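Local coordinates for C-domain type II peptide synthetase (Streptomyces globisporus, PDB 4ZNM), which belongs to the condensation-domain family of nonribosomal peptide synthetases, here a type II, stand-alone member with the CoA-dependent acyltransferase fold, at residues 113-124 / 144-154. Sequence-based numbering, arbitrary orientation.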
loop_
_atom_site.group_PDB
_atom_site.type_symbol
_atom_site.label_atom_id
_atom_site.label_comp_id
_atom_site.label_asym_id
_atom_site.label_seq_id
_atom_site.Cartn_x
_atom_site.Cartn_y
_atom_site.Cartn_z
ATOM N N ARG A 113 8.764 -14.139 20.609
ATOM C CA ARG A 113 7.382 -13.913 20.144
ATOM C C ARG A 113 7.253 -12.899 18.991
ATOM O O ARG A 113 6.492 -13.118 18.040
ATOM C CB ARG A 113 6.508 -13.465 21.318
ATOM C CG ARG A 113 6.239 -14.628 22.298
ATOM C CD ARG A 113 5.206 -14.350 23.350
ATOM N NE ARG A 113 5.288 -15.385 24.395
ATOM C CZ ARG A 113 4.329 -15.643 25.272
ATOM N NH1 ARG A 113 3.222 -14.911 25.285
ATOM N NH2 ARG A 113 4.473 -16.637 26.143
ATOM N N VAL A 114 7.979 -11.792 19.077
ATOM C CA VAL A 114 7.917 -10.760 18.038
ATOM C C VAL A 114 8.464 -11.348 16.738
ATOM O O VAL A 114 7.969 -11.091 15.635
ATOM C CB VAL A 114 8.711 -9.526 18.424
ATOM C CG1 VAL A 114 8.439 -8.397 17.436
ATOM C CG2 VAL A 114 8.374 -9.097 19.843
ATOM N N ARG A 115 9.502 -12.150 16.923
ATOM C CA ARG A 115 10.214 -12.810 15.865
ATOM C C ARG A 115 9.329 -13.853 15.211
ATOM O O ARG A 115 9.227 -13.893 13.988
ATOM C CB ARG A 115 11.483 -13.435 16.447
ATOM C CG ARG A 115 12.370 -14.216 15.509
ATOM C CD ARG A 115 13.454 -14.911 16.345
ATOM N NE ARG A 115 14.330 -15.792 15.575
ATOM C CZ ARG A 115 14.045 -17.056 15.255
ATOM N NH1 ARG A 115 12.888 -17.604 15.621
ATOM N NH2 ARG A 115 14.918 -17.774 14.557
ATOM N N ARG A 116 8.679 -14.696 16.014
ATOM C CA ARG A 116 7.864 -15.746 15.442
ATOM C C ARG A 116 6.625 -15.109 14.817
ATOM O O ARG A 116 6.148 -15.591 13.809
ATOM C CB ARG A 116 7.508 -16.821 16.471
ATOM C CG ARG A 116 8.678 -17.796 16.709
ATOM C CD ARG A 116 8.318 -18.956 17.656
ATOM N NE ARG A 116 9.515 -19.579 18.226
ATOM C CZ ARG A 116 9.537 -20.730 18.889
ATOM N NH1 ARG A 116 8.423 -21.430 19.085
ATOM N NH2 ARG A 116 10.686 -21.180 19.367
ATOM N N GLY A 117 6.171 -13.985 15.351
ATOM C CA GLY A 117 5.098 -13.222 14.721
ATOM C C GLY A 117 5.465 -12.731 13.316
ATOM O O GLY A 117 4.674 -12.831 12.387
ATOM N N GLU A 118 6.665 -12.181 13.171
ATOM C CA GLU A 118 7.122 -11.705 11.876
ATOM C C GLU A 118 7.293 -12.854 10.900
ATOM O O GLU A 118 6.970 -12.722 9.745
ATOM C CB GLU A 118 8.448 -10.960 11.999
ATOM C CG GLU A 118 8.300 -9.490 12.205
ATOM C CD GLU A 118 9.504 -8.732 11.700
ATOM O OE1 GLU A 118 10.130 -7.996 12.501
ATOM O OE2 GLU A 118 9.808 -8.869 10.493
ATOM N N GLU A 119 7.821 -13.974 11.371
ATOM C CA GLU A 119 7.937 -15.163 10.544
ATOM C C GLU A 119 6.580 -15.679 10.079
ATOM O O GLU A 119 6.432 -16.082 8.938
ATOM C CB GLU A 119 8.675 -16.256 11.300
ATOM C CG GLU A 119 10.152 -15.922 11.471
ATOM C CD GLU A 119 10.885 -16.823 12.461
ATOM O OE1 GLU A 119 12.095 -16.582 12.669
ATOM O OE2 GLU A 119 10.266 -17.755 13.031
ATOM N N LEU A 120 5.579 -15.660 10.941
ATOM C CA LEU A 120 4.270 -16.085 10.506
ATOM C C LEU A 120 3.771 -15.120 9.439
ATOM O O LEU A 120 3.292 -15.541 8.384
ATOM C CB LEU A 120 3.301 -16.158 11.686
ATOM C CG LEU A 120 1.902 -16.648 11.328
ATOM C CD1 LEU A 120 1.968 -18.055 10.677
ATOM C CD2 LEU A 120 1.006 -16.653 12.545
ATOM N N LEU A 121 3.898 -13.823 9.697
ATOM C CA LEU A 121 3.441 -12.831 8.708
ATOM C C LEU A 121 4.090 -13.108 7.329
ATOM O O LEU A 121 3.417 -13.160 6.284
ATOM C CB LEU A 121 3.749 -11.417 9.218
ATOM C CG LEU A 121 3.431 -10.250 8.289
ATOM C CD1 LEU A 121 1.987 -10.280 7.846
ATOM C CD2 LEU A 121 3.736 -8.929 8.958
ATOM N N ASN A 122 5.393 -13.335 7.324
ATOM C CA ASN A 122 6.108 -13.502 6.070
ATOM C C ASN A 122 5.696 -14.766 5.368
ATOM O O ASN A 122 5.588 -14.798 4.140
ATOM C CB ASN A 122 7.612 -13.551 6.307
ATOM C CG ASN A 122 8.257 -12.204 6.151
ATOM O OD1 ASN A 122 7.597 -11.174 6.281
ATOM N ND2 ASN A 122 9.541 -12.199 5.870
ATOM N N GLU A 123 5.481 -15.818 6.151
ATOM C CA GLU A 123 5.087 -17.096 5.572
ATOM C C GLU A 123 3.727 -16.941 4.916
ATOM O O GLU A 123 3.521 -17.392 3.797
ATOM C CB GLU A 123 5.040 -18.210 6.633
ATOM C CG GLU A 123 4.651 -19.545 6.014
ATOM C CD GLU A 123 4.318 -20.595 7.041
ATOM O OE1 GLU A 123 4.817 -20.491 8.180
ATOM O OE2 GLU A 123 3.556 -21.526 6.702
ATOM N N VAL A 124 2.790 -16.291 5.594
ATOM C CA VAL A 124 1.461 -16.104 5.005
ATOM C C VAL A 124 1.594 -15.287 3.716
ATOM O O VAL A 124 1.007 -15.633 2.715
ATOM C CB VAL A 124 0.484 -15.438 5.994
ATOM C CG1 VAL A 124 -0.788 -14.971 5.283
ATOM C CG2 VAL A 124 0.164 -16.405 7.110
ATOM N N PHE A 144 0.569 -17.930 21.131
ATOM C CA PHE A 144 1.667 -18.290 22.014
ATOM C C PHE A 144 1.200 -19.022 23.263
ATOM O O PHE A 144 1.819 -20.002 23.701
ATOM C CB PHE A 144 2.425 -17.039 22.409
ATOM C CG PHE A 144 2.968 -16.284 21.223
ATOM C CD1 PHE A 144 4.046 -16.774 20.503
ATOM C CD2 PHE A 144 2.402 -15.088 20.834
ATOM C CE1 PHE A 144 4.551 -16.065 19.416
ATOM C CE2 PHE A 144 2.910 -14.386 19.764
ATOM C CZ PHE A 144 3.981 -14.881 19.052
ATOM N N ASP A 145 0.145 -18.504 23.863
ATOM C CA ASP A 145 -0.412 -19.071 25.093
ATOM C C ASP A 145 -1.855 -18.590 25.138
ATOM O O ASP A 145 -2.359 -18.059 24.128
ATOM C CB ASP A 145 0.412 -18.681 26.327
ATOM C CG ASP A 145 0.466 -17.176 26.565
ATOM O OD1 ASP A 145 -0.536 -16.496 26.259
ATOM O OD2 ASP A 145 1.499 -16.673 27.086
ATOM N N GLN A 146 -2.543 -18.809 26.250
ATOM C CA GLN A 146 -3.995 -18.614 26.292
ATOM C C GLN A 146 -4.371 -17.127 26.249
ATOM O O GLN A 146 -5.547 -16.783 26.097
ATOM C CB GLN A 146 -4.591 -19.288 27.542
ATOM C CG GLN A 146 -4.680 -20.811 27.432
ATOM C CD GLN A 146 -5.641 -21.255 26.327
ATOM O OE1 GLN A 146 -6.846 -21.022 26.396
ATOM N NE2 GLN A 146 -5.099 -21.857 25.288
ATOM N N LYS A 147 -3.391 -16.241 26.359
ATOM C CA LYS A 147 -3.705 -14.802 26.379
ATOM C C LYS A 147 -2.825 -13.937 25.468
ATOM O O LYS A 147 -2.970 -12.702 25.457
ATOM C CB LYS A 147 -3.611 -14.271 27.828
ATOM C CG LYS A 147 -2.265 -14.486 28.476
ATOM C CD LYS A 147 -2.250 -14.022 29.934
ATOM C CE LYS A 147 -0.911 -14.307 30.593
ATOM N NZ LYS A 147 -0.606 -15.763 30.631
ATOM N N ASP A 148 -1.929 -14.564 24.697
ATOM C CA ASP A 148 -1.119 -13.820 23.719
ATOM C C ASP A 148 -1.100 -14.505 22.344
ATOM O O ASP A 148 -0.913 -15.708 22.267
ATOM C CB ASP A 148 0.280 -13.674 24.294
ATOM C CG ASP A 148 1.143 -12.666 23.553
ATOM O OD1 ASP A 148 0.636 -11.877 22.718
ATOM O OD2 ASP A 148 2.358 -12.666 23.847
ATOM N N ALA A 149 -1.302 -13.742 21.262
ATOM C CA ALA A 149 -1.376 -14.319 19.917
ATOM C C ALA A 149 -1.065 -13.252 18.878
ATOM O O ALA A 149 -1.061 -12.048 19.192
ATOM C CB ALA A 149 -2.754 -14.897 19.641
ATOM N N VAL A 150 -0.789 -13.717 17.667
ATOM C CA VAL A 150 -0.653 -12.868 16.498
ATOM C C VAL A 150 -1.720 -13.278 15.468
ATOM O O VAL A 150 -1.802 -14.440 15.104
ATOM C CB VAL A 150 0.760 -12.991 15.893
ATOM C CG1 VAL A 150 0.870 -12.161 14.578
ATOM C CG2 VAL A 150 1.774 -12.530 16.877
ATOM N N LEU A 151 -2.537 -12.327 15.029
ATOM C CA LEU A 151 -3.543 -12.588 14.023
ATOM C C LEU A 151 -3.057 -12.036 12.685
ATOM O O LEU A 151 -2.782 -10.829 12.590
ATOM C CB LEU A 151 -4.859 -11.929 14.400
ATOM C CG LEU A 151 -5.956 -12.120 13.338
ATOM C CD1 LEU A 151 -6.276 -13.600 13.049
ATOM C CD2 LEU A 151 -7.192 -11.342 13.711
ATOM N N VAL A 152 -2.944 -12.900 11.679
ATOM C CA VAL A 152 -2.555 -12.470 10.330
ATOM C C VAL A 152 -3.739 -12.532 9.382
ATOM O O VAL A 152 -4.377 -13.561 9.227
ATOM C CB VAL A 152 -1.424 -13.314 9.738
ATOM C CG1 VAL A 152 -1.023 -12.796 8.343
ATOM C CG2 VAL A 152 -0.221 -13.333 10.680
ATOM N N LEU A 153 -4.027 -11.404 8.754
ATOM C CA LEU A 153 -5.002 -11.374 7.692
ATOM C C LEU A 153 -4.354 -11.179 6.320
ATOM O O LEU A 153 -3.367 -10.435 6.146
ATOM C CB LEU A 153 -6.008 -10.265 7.951
ATOM C CG LEU A 153 -6.691 -10.286 9.321
ATOM C CD1 LEU A 153 -7.718 -9.129 9.372
ATOM C CD2 LEU A 153 -7.345 -11.648 9.579
ATOM N N ILE A 154 -4.937 -11.838 5.339
ATOM C CA ILE A 154 -4.518 -11.674 3.965
ATOM C C ILE A 154 -5.736 -11.523 3.087
ATOM O O ILE A 154 -6.723 -12.228 3.236
ATOM C CB ILE A 154 -3.659 -12.837 3.515
ATOM C CG1 ILE A 154 -3.220 -12.621 2.070
ATOM C CG2 ILE A 154 -4.393 -14.128 3.710
ATOM C CD1 ILE A 154 -2.200 -13.641 1.616
#
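R113 lies along one face of the F144 ring: its CG stands over that face, 3.6 Å from the ring centroid in a CH-pi contact, and farther out the guanidinium runs nearly parallel to the ring plane (14°) with F144 CB over one of its faces. At the ring edge are R116 CB and G117 N. The NH1 and NH2 end of the guanidinium faces acids. R113 NH1 and R113 NH2 both donate to D145 OD2, each at 3.1 Å, coming from the same face of the carboxylate and well above its plane; R113 NH1 also donates to the anti lone pair of D148 OD2 at 2.8 Å, almost exactly in the guanidinium plane. With CG anti to its carbonyl carbon (chi1 -72°) and the chain extended from there to NE, R113 reaches past the phenyl to both carboxylates. The second oxygen of D145, OD1, accepts from K147 N in an Asx turn, a bond that probably helps to hold this carboxylate in place. V108 O binds R113 NE, D107 adds a further salt bridge to NH2, and R53 shares D148 OD2. Here helix 110-125 packs on the mixed sheet of the N-terminal half of the condensation fold, nearly aligned with strand 148-156 (17° between the segment axes, 9.0 Å apart), the second strand of the hairpin whose first is 137-143. The helix backbone comes down on the strand where G117 CA lies 4.0 Å from V150 CG2. Next along the strand, V152 splits its methyls: CG2 lies against L120 CG, while CG1 takes L121 CD1 from across and V124 CG1 tip to tip at 3.8 Å. V124 CG1 also slides past I154 CB, and strands 137-143 and 47-55 flank this apolar end through V140 and V49.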